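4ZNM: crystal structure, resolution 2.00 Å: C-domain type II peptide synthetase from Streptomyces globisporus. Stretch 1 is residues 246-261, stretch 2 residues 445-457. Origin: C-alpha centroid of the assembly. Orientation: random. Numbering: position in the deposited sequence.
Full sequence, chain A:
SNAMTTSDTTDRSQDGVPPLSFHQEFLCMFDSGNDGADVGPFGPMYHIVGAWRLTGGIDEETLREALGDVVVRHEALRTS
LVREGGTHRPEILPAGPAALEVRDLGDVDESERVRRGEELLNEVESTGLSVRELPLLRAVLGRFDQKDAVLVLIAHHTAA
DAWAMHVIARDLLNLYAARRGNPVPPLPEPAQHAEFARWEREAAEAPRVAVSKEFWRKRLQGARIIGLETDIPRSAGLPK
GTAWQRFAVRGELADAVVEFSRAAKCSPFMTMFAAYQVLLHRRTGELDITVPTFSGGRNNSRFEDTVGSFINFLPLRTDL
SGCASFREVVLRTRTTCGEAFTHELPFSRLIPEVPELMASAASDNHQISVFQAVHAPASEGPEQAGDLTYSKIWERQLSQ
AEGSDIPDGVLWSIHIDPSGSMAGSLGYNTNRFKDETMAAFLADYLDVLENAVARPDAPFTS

Stretch 1, residues 246-261: RFAVRGELADAVVEFS
Stretch 2 (445-457) YLDVLENAVARPD

Two reciprocal knobs lock this contact: Leu 253 sits among Leu 446, Leu 449, Glu 450 and Val 453, while Val 453 in turn sits among Leu 253, Ala 256, Val 257 and Phe 260. The register brings CA of Leu 253 to 6.5 Å from CA of Glu 450 and CA of Val 257 to 6.3 Å from CA of Val 453; the four neighbours round each knob are the evidence of meshing.

Stretch 1 enters as a β-strand (phi/psi of Phe 247 -150/168), turns at the N-cap residue Arg 250 (-39/140), and continues as a helix from Gly 251. Its first i to i+4 bond runs from Ala 254 N to Arg 250 O, at 2.6 Å. Stretch 2 is helical through Ala 454; Arg 455 (-132/65) leaves helical geometry and Pro 456 follows. The helix axes approach to 9.6 Å and cross at 49°, their N-to-C directions closer to parallel than antiparallel.

Leu 253 (chi1 t, chi2 p) points toward stretch 2. Leu 253 CD1 lies 3.7 Å from Glu 450 CA and 4.0 Å from Val 453 CG2, and Leu 253 CD2 is 4.3 Å from Leu 449 CD2, so the forked side chain fills the hole with both methyls. Val 453 (chi1 m) loses 83 Å² to the partner, the largest share of any residue. Val 453 CG2 meets Ala 256 CB at 4.1 Å; Val 453 CG1 lies 4.2 Å from Val 257 CG2 and 4.3 Å from Phe 260 CB. The branched valine thus spreads over several neighbours, whereas Ala 256 offers a single methyl at close range. Val 257 (t), directed sideways, still brings CG2 to 4.1 Å from CD1 of Leu 449 (t, p). Leu 253, Val 257, Phe 260, Leu 449 and Val 453 are all buried, where apolar side chains carry no charge to desolvate.

Aromatic rings extend the apolar surface beyond the knobs. Phe 260 (t, chi2 82°) places CE1 3.5 Å from Pro 456 CB, an oblique approach that carries the contact past the helix of stretch 2. From the strand, Phe 247 (p, chi2 -88°) brings CD2 4.3 Å from CD2 of Leu 446 (m, t), again obliquely.

One salt bridge supplements this packing. Arg 250 (m, t, m) brings NH2 to 2.5 Å from Glu 450 OE1, and the carboxylate oxygen lies at the guanidinium edge, near its plane. Opposite charges suit this site, since Arg 250 is exposed and Glu 450 partly exposed. Glu 450 leaves its CA sideways, but an extended t, t chain with chi3 of -43° carries its end nearer. High B factors on Arg 250 make that distance less certain than the buried contacts. No hydrogen bond crosses the interface, and 546 Å² is buried in total.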

ATOM      1  N   ARG A 246       6.792  -6.839 -10.549  1.00 23.90           N
ATOM      2  CA  ARG A 246       5.410  -7.298 -10.381  1.00 24.01           C
ATOM      3  C   ARG A 246       5.384  -8.790 -10.499  1.00 26.30           C
ATOM      4  O   ARG A 246       6.166  -9.343 -11.243  1.00 30.34           O
ATOM      5  CB  ARG A 246       4.500  -6.718 -11.447  1.00 33.45           C
ATOM      6  CG  ARG A 246       4.804  -5.312 -11.796  1.00 36.12           C
ATOM      7  CD  ARG A 246       4.254  -4.360 -10.784  1.00 39.32           C
ATOM      8  NE  ARG A 246       4.513  -3.009 -11.263  1.00 46.49           N
ATOM      9  CZ  ARG A 246       4.408  -1.922 -10.520  1.00 36.67           C
ATOM     10  NH1 ARG A 246       4.052  -2.017  -9.249  1.00 35.38           N
ATOM     11  NH2 ARG A 246       4.676  -0.754 -11.060  1.00 41.51           N
ATOM     12  N   PHE A 247       4.509  -9.441  -9.762  1.00 31.06           N
ATOM     13  CA  PHE A 247       4.357 -10.882  -9.885  1.00 31.00           C
ATOM     14  C   PHE A 247       2.929 -11.278  -9.557  1.00 31.64           C
ATOM     15  O   PHE A 247       2.137 -10.471  -9.055  1.00 27.76           O
ATOM     16  CB  PHE A 247       5.343 -11.618  -8.974  1.00 32.36           C
ATOM     17  CG  PHE A 247       5.106 -11.391  -7.524  1.00 31.44           C
ATOM     18  CD1 PHE A 247       5.682 -10.318  -6.886  1.00 28.41           C
ATOM     19  CD2 PHE A 247       4.314 -12.260  -6.787  1.00 31.95           C
ATOM     20  CE1 PHE A 247       5.480 -10.096  -5.528  1.00 31.97           C
ATOM     21  CE2 PHE A 247       4.123 -12.051  -5.409  1.00 33.17           C
ATOM     22  CZ  PHE A 247       4.701 -10.963  -4.794  1.00 31.25           C
ATOM     23  N   ALA A 248       2.607 -12.525  -9.865  1.00 39.68           N
ATOM     24  CA  ALA A 248       1.267 -13.061  -9.648  1.00 45.06           C
ATOM     25  C   ALA A 248       1.405 -14.477  -9.159  1.00 45.21           C
ATOM     26  O   ALA A 248       2.275 -15.228  -9.620  1.00 51.59           O
ATOM     27  CB  ALA A 248       0.476 -13.024 -10.882  1.00 41.30           C
ATOM     28  N   VAL A 249       0.579 -14.845  -8.197  1.00 34.51           N
ATOM     29  CA  VAL A 249       0.618 -16.205  -7.744  1.00 42.90           C
ATOM     30  C   VAL A 249      -0.319 -16.972  -8.658  1.00 53.63           C
ATOM     31  O   VAL A 249      -1.536 -16.777  -8.635  1.00 38.98           O
ATOM     32  CB  VAL A 249       0.282 -16.319  -6.276  1.00 38.94           C
ATOM     33  CG1 VAL A 249       0.450 -17.755  -5.813  1.00 41.89           C
ATOM     34  CG2 VAL A 249       1.210 -15.451  -5.500  1.00 36.00           C
ATOM     35  N   ARG A 250       0.317 -17.791  -9.500  1.00 72.53           N
ATOM     36  CA  ARG A 250      -0.301 -18.753 -10.414  1.00 74.72           C
ATOM     37  C   ARG A 250      -1.510 -19.495  -9.833  1.00 69.57           C
ATOM     38  O   ARG A 250      -1.490 -19.897  -8.677  1.00 79.12           O
ATOM     39  CB  ARG A 250       0.762 -19.780 -10.840  1.00 87.53           C
ATOM     40  CG  ARG A 250       2.041 -19.159 -11.413  1.00 94.86           C
ATOM     41  CD  ARG A 250       3.127 -20.199 -11.741  1.00 98.82           C
ATOM     42  NE  ARG A 250       3.769 -20.806 -10.564  1.00 93.69           N
ATOM     43  CZ  ARG A 250       3.491 -22.016 -10.067  1.00 86.17           C
ATOM     44  NH1 ARG A 250       2.549 -22.786 -10.608  1.00 77.57           N
ATOM     45  NH2 ARG A 250       4.157 -22.457  -9.001  1.00 94.54           N
ATOM     46  N   GLY A 251      -2.537 -19.699 -10.657  1.00 67.82           N
ATOM     47  CA  GLY A 251      -3.749 -20.383 -10.249  1.00 70.09           C
ATOM     48  C   GLY A 251      -3.514 -21.630  -9.415  1.00 55.79           C
ATOM     49  O   GLY A 251      -4.000 -21.706  -8.299  1.00 47.78           O
ATOM     50  N   GLU A 252      -2.763 -22.592  -9.943  1.00 48.44           N
ATOM     51  CA  GLU A 252      -2.392 -23.802  -9.193  1.00 54.76           C
ATOM     52  C   GLU A 252      -1.827 -23.460  -7.790  1.00 45.77           C
ATOM     53  O   GLU A 252      -2.332 -23.934  -6.769  1.00 45.26           O
ATOM     54  CB  GLU A 252      -1.368 -24.621 -10.008  1.00 71.20           C
ATOM     55  CG  GLU A 252      -1.176 -26.084  -9.568  1.00 84.02           C
ATOM     56  CD  GLU A 252      -0.624 -26.990 -10.683  1.00 96.11           C
ATOM     57  OE1 GLU A 252      -1.376 -27.859 -11.187  1.00101.74           O
ATOM     58  OE2 GLU A 252       0.565 -26.845 -11.040  1.00 87.07           O
ATOM     59  N   LEU A 253      -0.782 -22.649  -7.737  1.00 37.54           N
ATOM     60  CA  LEU A 253      -0.197 -22.257  -6.452  1.00 44.20           C
ATOM     61  C   LEU A 253      -1.180 -21.466  -5.586  1.00 40.51           C
ATOM     62  O   LEU A 253      -1.251 -21.678  -4.374  1.00 37.06           O
ATOM     63  CB  LEU A 253       1.062 -21.423  -6.668  1.00 46.58           C
ATOM     64  CG  LEU A 253       1.816 -20.972  -5.413  1.00 43.70           C
ATOM     65  CD1 LEU A 253       2.107 -22.162  -4.493  1.00 46.63           C
ATOM     66  CD2 LEU A 253       3.088 -20.287  -5.837  1.00 40.13           C
ATOM     67  N   ALA A 254      -1.918 -20.544  -6.208  1.00 36.27           N
ATOM     68  CA  ALA A 254      -2.925 -19.744  -5.512  1.00 35.33           C
ATOM     69  C   ALA A 254      -3.945 -20.681  -4.839  1.00 33.74           C
ATOM     70  O   ALA A 254      -4.270 -20.543  -3.671  1.00 36.49           O
ATOM     71  CB  ALA A 254      -3.636 -18.804  -6.488  1.00 34.06           C
ATOM     72  N   ASP A 255      -4.440 -21.631  -5.602  1.00 40.96           N
ATOM     73  CA  ASP A 255      -5.437 -22.557  -5.090  1.00 41.74           C
ATOM     74  C   ASP A 255      -4.868 -23.369  -3.920  1.00 41.73           C
ATOM     75  O   ASP A 255      -5.566 -23.587  -2.928  1.00 39.88           O
ATOM     76  CB  ASP A 255      -5.937 -23.465  -6.211  1.00 49.63           C
ATOM     77  CG  ASP A 255      -6.873 -22.745  -7.175  1.00 62.69           C
ATOM     78  OD1 ASP A 255      -6.957 -21.495  -7.128  1.00 58.56           O
ATOM     79  OD2 ASP A 255      -7.521 -23.433  -7.988  1.00 68.58           O
ATOM     80  N   ALA A 256      -3.599 -23.776  -4.009  1.00 40.00           N
ATOM     81  CA  ALA A 256      -2.970 -24.528  -2.922  1.00 45.69           C
ATOM     82  C   ALA A 256      -2.837 -23.670  -1.662  1.00 36.94           C
ATOM     83  O   ALA A 256      -3.012 -24.158  -0.545  1.00 34.01           O
ATOM     84  CB  ALA A 256      -1.609 -25.049  -3.344  1.00 49.39           C
ATOM     85  N   VAL A 257      -2.533 -22.395  -1.834  1.00 32.35           N
ATOM     86  CA  VAL A 257      -2.382 -21.488  -0.694  1.00 31.12           C
ATOM     87  C   VAL A 257      -3.725 -21.321   0.000  1.00 34.42           C
ATOM     88  O   VAL A 257      -3.819 -21.442   1.214  1.00 34.43           O
ATOM     89  CB  VAL A 257      -1.830 -20.123  -1.123  1.00 29.74           C
ATOM     90  CG1 VAL A 257      -1.987 -19.106  -0.026  1.00 36.38           C
ATOM     91  CG2 VAL A 257      -0.361 -20.236  -1.508  1.00 29.93           C
ATOM     92  N   VAL A 258      -4.769 -21.047  -0.784  1.00 33.27           N
ATOM     93  CA  VAL A 258      -6.124 -20.871  -0.244  1.00 34.03           C
ATOM     94  C   VAL A 258      -6.632 -22.106   0.496  1.00 35.37           C
ATOM     95  O   VAL A 258      -7.231 -21.991   1.560  1.00 42.10           O
ATOM     96  CB  VAL A 258      -7.116 -20.499  -1.373  1.00 37.54           C
ATOM     97  CG1 VAL A 258      -8.563 -20.594  -0.887  1.00 40.12           C
ATOM     98  CG2 VAL A 258      -6.819 -19.103  -1.903  1.00 37.81           C
ATOM     99  N   GLU A 259      -6.434 -23.278  -0.102  1.00 35.50           N
ATOM    100  CA  GLU A 259      -6.868 -24.547   0.487  1.00 39.36           C
ATOM    101  C   GLU A 259      -6.092 -24.862   1.774  1.00 36.28           C
ATOM    102  O   GLU A 259      -6.677 -25.291   2.771  1.00 36.98           O
ATOM    103  CB  GLU A 259      -6.695 -25.687  -0.520  1.00 59.45           C
ATOM    104  CG  GLU A 259      -7.805 -25.744  -1.578  1.00 97.03           C
ATOM    105  CD  GLU A 259      -7.414 -26.521  -2.831  1.00121.00           C
ATOM    106  OE1 GLU A 259      -6.496 -27.364  -2.756  1.00139.90           O
ATOM    107  OE2 GLU A 259      -8.029 -26.284  -3.894  1.00111.99           O
ATOM    108  N   PHE A 260      -4.778 -24.638   1.752  1.00 35.00           N
ATOM    109  CA  PHE A 260      -3.967 -24.873   2.937  1.00 34.36           C
ATOM    110  C   PHE A 260      -4.470 -24.008   4.082  1.00 33.70           C
ATOM    111  O   PHE A 260      -4.645 -24.459   5.205  1.00 34.09           O
ATOM    112  CB  PHE A 260      -2.496 -24.567   2.682  1.00 33.09           C
ATOM    113  CG  PHE A 260      -1.693 -24.467   3.949  1.00 32.24           C
ATOM    114  CD1 PHE A 260      -1.225 -25.615   4.586  1.00 34.02           C
ATOM    115  CD2 PHE A 260      -1.455 -23.242   4.531  1.00 30.90           C
ATOM    116  CE1 PHE A 260      -0.512 -25.522   5.764  1.00 32.97           C
ATOM    117  CE2 PHE A 260      -0.739 -23.140   5.698  1.00 34.48           C
ATOM    118  CZ  PHE A 260      -0.273 -24.287   6.324  1.00 34.20           C
ATOM    119  N   SER A 261      -4.670 -22.741   3.769  1.00 33.11           N
ATOM    120  CA  SER A 261      -5.026 -21.736   4.750  1.00 32.87           C
ATOM    121  C   SER A 261      -6.385 -22.030   5.359  1.00 33.27           C
ATOM    122  O   SER A 261      -6.538 -22.055   6.577  1.00 33.30           O
ATOM    123  CB  SER A 261      -5.027 -20.350   4.089  1.00 35.09           C
ATOM    124  OG  SER A 261      -3.705 -19.968   3.718  1.00 35.03           O
ATOM    125  N   TYR A 445      11.476 -16.491  -2.965  1.00 23.04           N
ATOM    126  CA  TYR A 445      10.226 -16.450  -2.204  1.00 22.88           C
ATOM    127  C   TYR A 445       9.154 -17.341  -2.850  1.00 23.60           C
ATOM    128  O   TYR A 445       8.486 -18.106  -2.154  1.00 24.91           O
ATOM    129  CB  TYR A 445       9.674 -15.012  -2.055  1.00 24.06           C
ATOM    130  CG  TYR A 445       8.309 -14.998  -1.382  1.00 22.08           C
ATOM    131  CD1 TYR A 445       8.185 -15.175  -0.014  1.00 22.04           C
ATOM    132  CD2 TYR A 445       7.156 -14.864  -2.117  1.00 22.27           C
ATOM    133  CE1 TYR A 445       6.952 -15.209   0.620  1.00 22.20           C
ATOM    134  CE2 TYR A 445       5.896 -14.900  -1.495  1.00 25.30           C
ATOM    135  CZ  TYR A 445       5.798 -15.078  -0.126  1.00 22.43           C
ATOM    136  OH  TYR A 445       4.554 -15.108   0.499  1.00 29.36           O
ATOM    137  N   LEU A 446       8.976 -17.259  -4.161  1.00 26.93           N
ATOM    138  CA  LEU A 446       7.904 -18.031  -4.791  1.00 29.22           C
ATOM    139  C   LEU A 446       8.184 -19.529  -4.679  1.00 32.13           C
ATOM    140  O   LEU A 446       7.255 -20.351  -4.538  1.00 28.93           O
ATOM    141  CB  LEU A 446       7.710 -17.620  -6.263  1.00 27.38           C
ATOM    142  CG  LEU A 446       7.130 -16.214  -6.389  1.00 26.14           C
ATOM    143  CD1 LEU A 446       7.111 -15.716  -7.859  1.00 30.47           C
ATOM    144  CD2 LEU A 446       5.727 -16.143  -5.789  1.00 31.87           C
ATOM    145  N   ASP A 447       9.461 -19.880  -4.710  1.00 29.16           N
ATOM    146  CA  ASP A 447       9.867 -21.278  -4.551  1.00 34.30           C
ATOM    147  C   ASP A 447       9.636 -21.755  -3.099  1.00 34.18           C
ATOM    148  O   ASP A 447       9.130 -22.854  -2.877  1.00 30.98           O
ATOM    149  CB  ASP A 447      11.349 -21.462  -4.948  1.00 33.39           C
ATOM    150  CG  ASP A 447      11.804 -22.912  -4.863  1.00 38.18           C
ATOM    151  OD1 ASP A 447      11.403 -23.703  -5.747  1.00 38.34           O
ATOM    152  OD2 ASP A 447      12.561 -23.247  -3.915  1.00 48.28           O
ATOM    153  N   VAL A 448      10.003 -20.933  -2.115  1.00 25.85           N
ATOM    154  CA  VAL A 448       9.772 -21.295  -0.706  1.00 25.81           C
ATOM    155  C   VAL A 448       8.274 -21.536  -0.489  1.00 26.18           C
ATOM    156  O   VAL A 448       7.861 -22.563   0.080  1.00 26.98           O
ATOM    157  CB  VAL A 448      10.301 -20.209   0.243  1.00 24.86           C
ATOM    158  CG1 VAL A 448       9.682 -20.328   1.633  1.00 37.92           C
ATOM    159  CG2 VAL A 448      11.805 -20.298   0.344  1.00 34.69           C
ATOM    160  N   LEU A 449       7.465 -20.593  -0.974  1.00 28.06           N
ATOM    161  CA  LEU A 449       6.009 -20.657  -0.794  1.00 28.50           C
ATOM    162  C   LEU A 449       5.441 -21.919  -1.430  1.00 27.36           C
ATOM    163  O   LEU A 449       4.621 -22.608  -0.831  1.00 31.83           O
ATOM    164  CB  LEU A 449       5.331 -19.412  -1.389  1.00 27.65           C
ATOM    165  CG  LEU A 449       3.818 -19.365  -1.381  1.00 27.65           C
ATOM    166  CD1 LEU A 449       3.309 -19.376   0.047  1.00 25.98           C
ATOM    167  CD2 LEU A 449       3.325 -18.121  -2.106  1.00 27.29           C
ATOM    168  N   GLU A 450       5.874 -22.245  -2.639  1.00 27.73           N
ATOM    169  CA  GLU A 450       5.348 -23.437  -3.310  1.00 33.88           C
ATOM    170  C   GLU A 450       5.641 -24.706  -2.530  1.00 37.30           C
ATOM    171  O   GLU A 450       4.772 -25.582  -2.355  1.00 31.84           O
ATOM    172  CB  GLU A 450       5.934 -23.560  -4.703  1.00 38.34           C
ATOM    173  CG  GLU A 450       5.335 -24.689  -5.526  1.00 51.26           C
ATOM    174  CD  GLU A 450       5.834 -24.676  -6.960  1.00 74.66           C
ATOM    175  OE1 GLU A 450       5.915 -23.575  -7.550  1.00 73.57           O
ATOM    176  OE2 GLU A 450       6.155 -25.760  -7.493  1.00 89.37           O
ATOM    177  N   ASN A 451       6.875 -24.811  -2.067  1.00 34.35           N
ATOM    178  CA  ASN A 451       7.316 -26.006  -1.367  1.00 37.17           C
ATOM    179  C   ASN A 451       6.683 -26.112   0.016  1.00 33.98           C
ATOM    180  O   ASN A 451       6.372 -27.195   0.488  1.00 36.26           O
ATOM    181  CB  ASN A 451       8.832 -26.003  -1.276  1.00 41.86           C
ATOM    182  CG  ASN A 451       9.466 -26.397  -2.580  1.00 49.33           C
ATOM    183  OD1 ASN A 451       8.977 -27.304  -3.258  1.00 54.16           O
ATOM    184  ND2 ASN A 451      10.544 -25.723  -2.953  1.00 54.20           N
ATOM    185  N   ALA A 452       6.443 -24.972   0.634  1.00 30.31           N
ATOM    186  CA  ALA A 452       5.840 -24.959   1.957  1.00 29.34           C
ATOM    187  C   ALA A 452       4.412 -25.509   1.949  1.00 34.42           C
ATOM    188  O   ALA A 452       4.078 -26.324   2.800  1.00 35.43           O
ATOM    189  CB  ALA A 452       5.854 -23.549   2.522  1.00 28.10           C
ATOM    190  N   VAL A 453       3.572 -25.066   1.010  1.00 30.43           N
ATOM    191  CA  VAL A 453       2.165 -25.468   1.019  1.00 51.29           C
ATOM    192  C   VAL A 453       2.002 -26.846   0.382  1.00 32.98           C
ATOM    193  O   VAL A 453       1.048 -27.551   0.677  1.00 34.77           O
ATOM    194  CB  VAL A 453       1.261 -24.444   0.309  1.00 48.63           C
ATOM    195  CG1 VAL A 453       1.220 -23.149   1.081  1.00 51.55           C
ATOM    196  CG2 VAL A 453       1.716 -24.240  -1.100  1.00 42.74           C
ATOM    197  N   ALA A 454       2.948 -27.244  -0.463  1.00 34.39           N
ATOM    198  CA  ALA A 454       2.961 -28.615  -0.985  1.00 39.42           C
ATOM    199  C   ALA A 454       3.315 -29.637   0.104  1.00 38.34           C
ATOM    200  O   ALA A 454       2.734 -30.716   0.141  1.00 39.19           O
ATOM    201  CB  ALA A 454       3.936 -28.729  -2.148  1.00 37.04           C
ATOM    202  N   ARG A 455       4.266 -29.315   0.984  1.00 38.31           N
ATOM    203  CA  ARG A 455       4.639 -30.255   2.041  1.00 41.65           C
ATOM    204  C   ARG A 455       4.703 -29.577   3.405  1.00 40.67           C
ATOM    205  O   ARG A 455       5.763 -29.494   4.020  1.00 39.10           O
ATOM    206  CB  ARG A 455       5.976 -30.913   1.705  1.00 41.13           C
ATOM    207  CG  ARG A 455       5.902 -31.942   0.577  1.00 50.33           C
ATOM    208  CD  ARG A 455       7.270 -32.223  -0.062  1.00 70.40           C
ATOM    209  NE  ARG A 455       7.863 -31.020  -0.648  1.00 82.11           N
ATOM    210  CZ  ARG A 455       7.561 -30.533  -1.852  1.00 84.90           C
ATOM    211  NH1 ARG A 455       6.663 -31.139  -2.627  1.00 81.69           N
ATOM    212  NH2 ARG A 455       8.158 -29.428  -2.285  1.00 84.68           N
ATOM    213  N   PRO A 456       3.549 -29.112   3.893  1.00 34.14           N
ATOM    214  CA  PRO A 456       3.477 -28.259   5.087  1.00 33.31           C
ATOM    215  C   PRO A 456       3.838 -28.964   6.391  1.00 33.87           C
ATOM    216  O   PRO A 456       4.105 -28.288   7.387  1.00 35.98           O
ATOM    217  CB  PRO A 456       2.010 -27.816   5.103  1.00 34.96           C
ATOM    218  CG  PRO A 456       1.268 -28.942   4.398  1.00 39.62           C
ATOM    219  CD  PRO A 456       2.219 -29.353   3.301  1.00 36.98           C
ATOM    220  N   ASP A 457       3.821 -30.292   6.408  1.00 37.60           N
ATOM    221  CA  ASP A 457       4.078 -31.016   7.660  1.00 45.84           C
ATOM    222  C   ASP A 457       5.464 -31.681   7.659  1.00 47.35           C
ATOM    223  O   ASP A 457       5.877 -32.320   8.645  1.00 45.57           O
ATOM    224  CB  ASP A 457       2.960 -32.033   7.912  1.00 47.93           C
ATOM    225  CG  ASP A 457       1.608 -31.355   8.193  1.00 49.50           C
ATOM    226  OD1 ASP A 457       1.409 -30.850   9.324  1.00 52.43           O
ATOM    227  OD2 ASP A 457       0.755 -31.290   7.280  1.00 46.53           O
TER